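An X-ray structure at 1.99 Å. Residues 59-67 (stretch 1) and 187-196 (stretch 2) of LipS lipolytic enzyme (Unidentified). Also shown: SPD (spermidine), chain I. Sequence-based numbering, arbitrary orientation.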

# COMPACT_ATOMS: atom_id res chain seq x y z
N GLY C 59 3.90 16.34 -5.63
CA GLY C 59 3.16 15.07 -5.60
C GLY C 59 3.08 14.38 -6.96
O GLY C 59 3.81 14.75 -7.89
N PHE C 60 2.21 13.36 -7.00
CA PHE C 60 2.11 12.33 -8.09
C PHE C 60 1.51 13.01 -9.33
O PHE C 60 0.43 13.56 -9.24
N THR C 61 2.17 12.86 -10.47
CA THR C 61 1.94 13.55 -11.77
C THR C 61 2.19 15.06 -11.74
O THR C 61 2.08 15.72 -12.78
N GLY C 62 2.63 15.58 -10.59
CA GLY C 62 2.95 17.01 -10.53
C GLY C 62 4.41 17.26 -10.74
O GLY C 62 5.13 16.48 -11.36
N SER C 63 4.85 18.44 -10.31
CA SER C 63 6.26 18.83 -10.56
C SER C 63 6.62 19.97 -9.58
O SER C 63 5.72 20.48 -8.92
N PRO C 64 7.92 20.33 -9.49
CA PRO C 64 8.24 21.44 -8.52
C PRO C 64 7.48 22.74 -8.75
O PRO C 64 7.35 23.56 -7.82
N GLN C 65 6.93 22.94 -9.95
CA GLN C 65 6.24 24.20 -10.15
C GLN C 65 5.11 24.37 -9.17
O GLN C 65 4.77 25.52 -8.80
N SER C 66 4.49 23.28 -8.70
CA SER C 66 3.34 23.54 -7.82
C SER C 66 3.83 23.98 -6.44
O SER C 66 2.98 24.50 -5.64
N MET C 67 5.12 23.75 -6.15
CA MET C 67 5.71 24.05 -4.83
C MET C 67 6.62 25.33 -4.92
O MET C 67 7.22 25.73 -3.91
N VAL C 187 -6.23 29.85 -12.15
CA VAL C 187 -4.85 29.42 -11.78
C VAL C 187 -4.46 28.07 -12.41
O VAL C 187 -5.21 27.06 -12.32
N LYS C 188 -3.30 28.05 -13.05
CA LYS C 188 -2.88 26.81 -13.68
C LYS C 188 -1.74 26.05 -12.99
O LYS C 188 -0.82 26.65 -12.46
N GLU C 189 -1.81 24.72 -12.98
CA GLU C 189 -0.73 23.90 -12.41
C GLU C 189 0.03 23.23 -13.50
O GLU C 189 -0.56 22.76 -14.42
N LEU C 190 1.32 23.14 -13.40
CA LEU C 190 2.08 22.35 -14.30
C LEU C 190 2.14 20.86 -13.81
O LEU C 190 3.02 20.51 -13.02
N ALA C 191 1.25 20.02 -14.35
CA ALA C 191 1.16 18.59 -14.03
C ALA C 191 0.86 17.87 -15.34
O ALA C 191 0.41 18.47 -16.28
N TYR C 192 1.08 16.56 -15.42
CA TYR C 192 0.78 15.85 -16.69
C TYR C 192 -0.74 15.91 -16.91
O TYR C 192 -1.52 15.93 -15.96
N PRO C 193 -1.16 15.98 -18.19
CA PRO C 193 -2.52 16.07 -18.62
C PRO C 193 -3.27 14.69 -18.53
O PRO C 193 -4.54 14.64 -18.65
N VAL C 194 -2.49 13.63 -18.28
CA VAL C 194 -2.99 12.24 -18.16
C VAL C 194 -2.34 11.59 -16.89
O VAL C 194 -1.21 12.00 -16.43
N THR C 195 -3.05 10.62 -16.31
CA THR C 195 -2.47 9.69 -15.30
C THR C 195 -1.96 8.38 -15.92
O THR C 195 -2.75 7.63 -16.54
N PRO C 196 -0.63 8.12 -15.87
CA PRO C 196 -0.09 6.86 -16.37
C PRO C 196 -0.44 5.71 -15.37
O PRO C 196 0.01 5.66 -14.20

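Thr61 is the centre of the contact between the two stretches, with 100 Å² covered by stretch 2. It occupies the type II beta turn from Gly59 to Gly62, which is closed by Gly62 N donating to Gly59 O at 3.1 Å, and its CA-to-CB bond points toward stretch 2. The p rotamer (chi1 75°) places its methyl and hydroxyl in different surroundings. CG2 packs against the strand segment, 4.0 Å from both Pro196 CD and Val194 O, whereas OG1 donates to Phe60 O (2.7 Å). A water bridges the stretches here, donating to Thr61 OG1 at 2.6 Å and to Tyr192 O at 2.9 Å. The backbone joins the same residues directly: Tyr192 N donates to Thr61 O at 2.9 Å with an angle of 159°, holding the m-rotamer tyrosine beside the turn, with its CD2 4.3 Å from Thr61 CB. Phe60, a t rotamer, starts sideways, but its ring end approaches stretch 2, where CE2 lies 4.1 Å from Thr195 CG2.

Leu190 and Gln65, each with 67 Å² covered, form the second focus, and their CA-to-CB bonds point toward the opposing stretch. Leu190 is t at chi1 and p at chi2. Its carbonyl is held by Ser63, whose p rotamer directs OG to donate to Leu190 O at 3.1 Å; Ser63 OG also accepts from Gln65 N at 3.2 Å, so one hydroxyl ties the contact to the local fold.

Between these sites, Ala191 CB rests 4.1 Å from Gly62 CA. Glu189, extended in t,t, leaves its backbone sideways but brings its carboxylate nearer, with OE2 3.7 Å from Ser66 CB. Spermidine lies alongside the turn and this carboxylate, and its N6 makes a weak hydrogen bond to Phe60 O at 3.4 Å.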

# COMPACT_ATOMS: atom_id res chain seq x y z
CB PHE C 60 1.11 11.29 -7.53
CG PHE C 60 0.87 10.13 -8.41
CD1 PHE C 60 1.81 9.08 -8.49
CD2 PHE C 60 -0.37 10.02 -9.08
CE1 PHE C 60 1.52 7.90 -9.26
CE2 PHE C 60 -0.68 8.88 -9.90
CZ PHE C 60 0.26 7.84 -10.01
CB THR C 61 0.53 13.42 -12.46
OG1 THR C 61 -0.38 14.25 -11.76
CG2 THR C 61 0.06 11.96 -12.61
CB SER C 63 6.44 19.40 -11.99
OG SER C 63 5.90 20.75 -12.02
CB PRO C 64 9.68 21.73 -8.82
CG PRO C 64 10.27 20.33 -9.27
CD PRO C 64 9.12 19.82 -10.16
CB GLN C 65 5.73 24.37 -11.60
CG GLN C 65 4.31 23.98 -11.78
CD GLN C 65 3.36 25.08 -11.59
OE1 GLN C 65 3.68 26.25 -11.72
NE2 GLN C 65 2.16 24.72 -11.29
CB SER C 66 2.39 22.36 -7.66
OG SER C 66 3.10 21.23 -7.25
CB MET C 67 6.60 22.88 -4.36
CG MET C 67 5.97 21.45 -4.46
SD MET C 67 4.44 21.44 -3.54
CE MET C 67 4.74 21.59 -1.81
CB VAL C 187 -4.65 29.37 -10.26
CG1 VAL C 187 -3.23 28.92 -9.92
CG2 VAL C 187 -4.92 30.71 -9.65
CB LYS C 188 -2.65 27.01 -15.17
CG LYS C 188 -4.03 27.11 -15.96
CD LYS C 188 -4.26 26.04 -17.08
CE LYS C 188 -4.07 24.54 -16.59
NZ LYS C 188 -2.79 23.94 -17.18
CB GLU C 189 -1.31 22.82 -11.51
CG GLU C 189 -0.21 21.90 -10.93
CD GLU C 189 -0.74 20.67 -10.10
OE1 GLU C 189 -1.98 20.38 -10.00
OE2 GLU C 189 0.16 20.01 -9.53
CB LEU C 190 3.48 22.95 -14.42
CG LEU C 190 4.39 22.29 -15.41
CD1 LEU C 190 3.66 22.21 -16.74
CD2 LEU C 190 5.68 23.01 -15.55
CB ALA C 191 0.05 18.41 -13.08
CB TYR C 192 1.26 14.38 -16.64
CG TYR C 192 2.75 14.17 -16.60
CD1 TYR C 192 3.60 14.81 -17.51
CD2 TYR C 192 3.32 13.24 -15.67
CE1 TYR C 192 4.98 14.53 -17.53
CE2 TYR C 192 4.70 13.01 -15.65
CZ TYR C 192 5.54 13.64 -16.57
OH TYR C 192 6.93 13.37 -16.53
CB PRO C 193 -2.38 16.56 -20.08
CG PRO C 193 -1.13 15.90 -20.57
CD PRO C 193 -0.21 16.09 -19.32
CB VAL C 194 -2.65 11.39 -19.44
CG1 VAL C 194 -3.28 12.02 -20.71
CG2 VAL C 194 -1.11 11.22 -19.69
CB THR C 195 -3.54 9.37 -14.35
OG1 THR C 195 -4.01 10.60 -13.79
CG2 THR C 195 -3.00 8.41 -13.25
CB PRO C 196 1.43 7.05 -16.34
CG PRO C 196 1.64 8.41 -15.86
CD PRO C 196 0.42 8.94 -15.24
N1 SPD I . -6.05 18.77 -8.14
C2 SPD I . -4.87 18.44 -8.84
C3 SPD I . -3.81 17.79 -7.87
C4 SPD I . -2.41 18.06 -8.39
C5 SPD I . -1.91 16.95 -9.34
N6 SPD I . -0.49 16.80 -9.06
C7 SPD I . 0.14 17.59 -8.03
C8 SPD I . -0.11 17.11 -6.59
C9 SPD I . -1.14 15.98 -6.41
N10 SPD I . -2.07 16.36 -5.36
O HOH W 1 -2.34 15.00 -13.36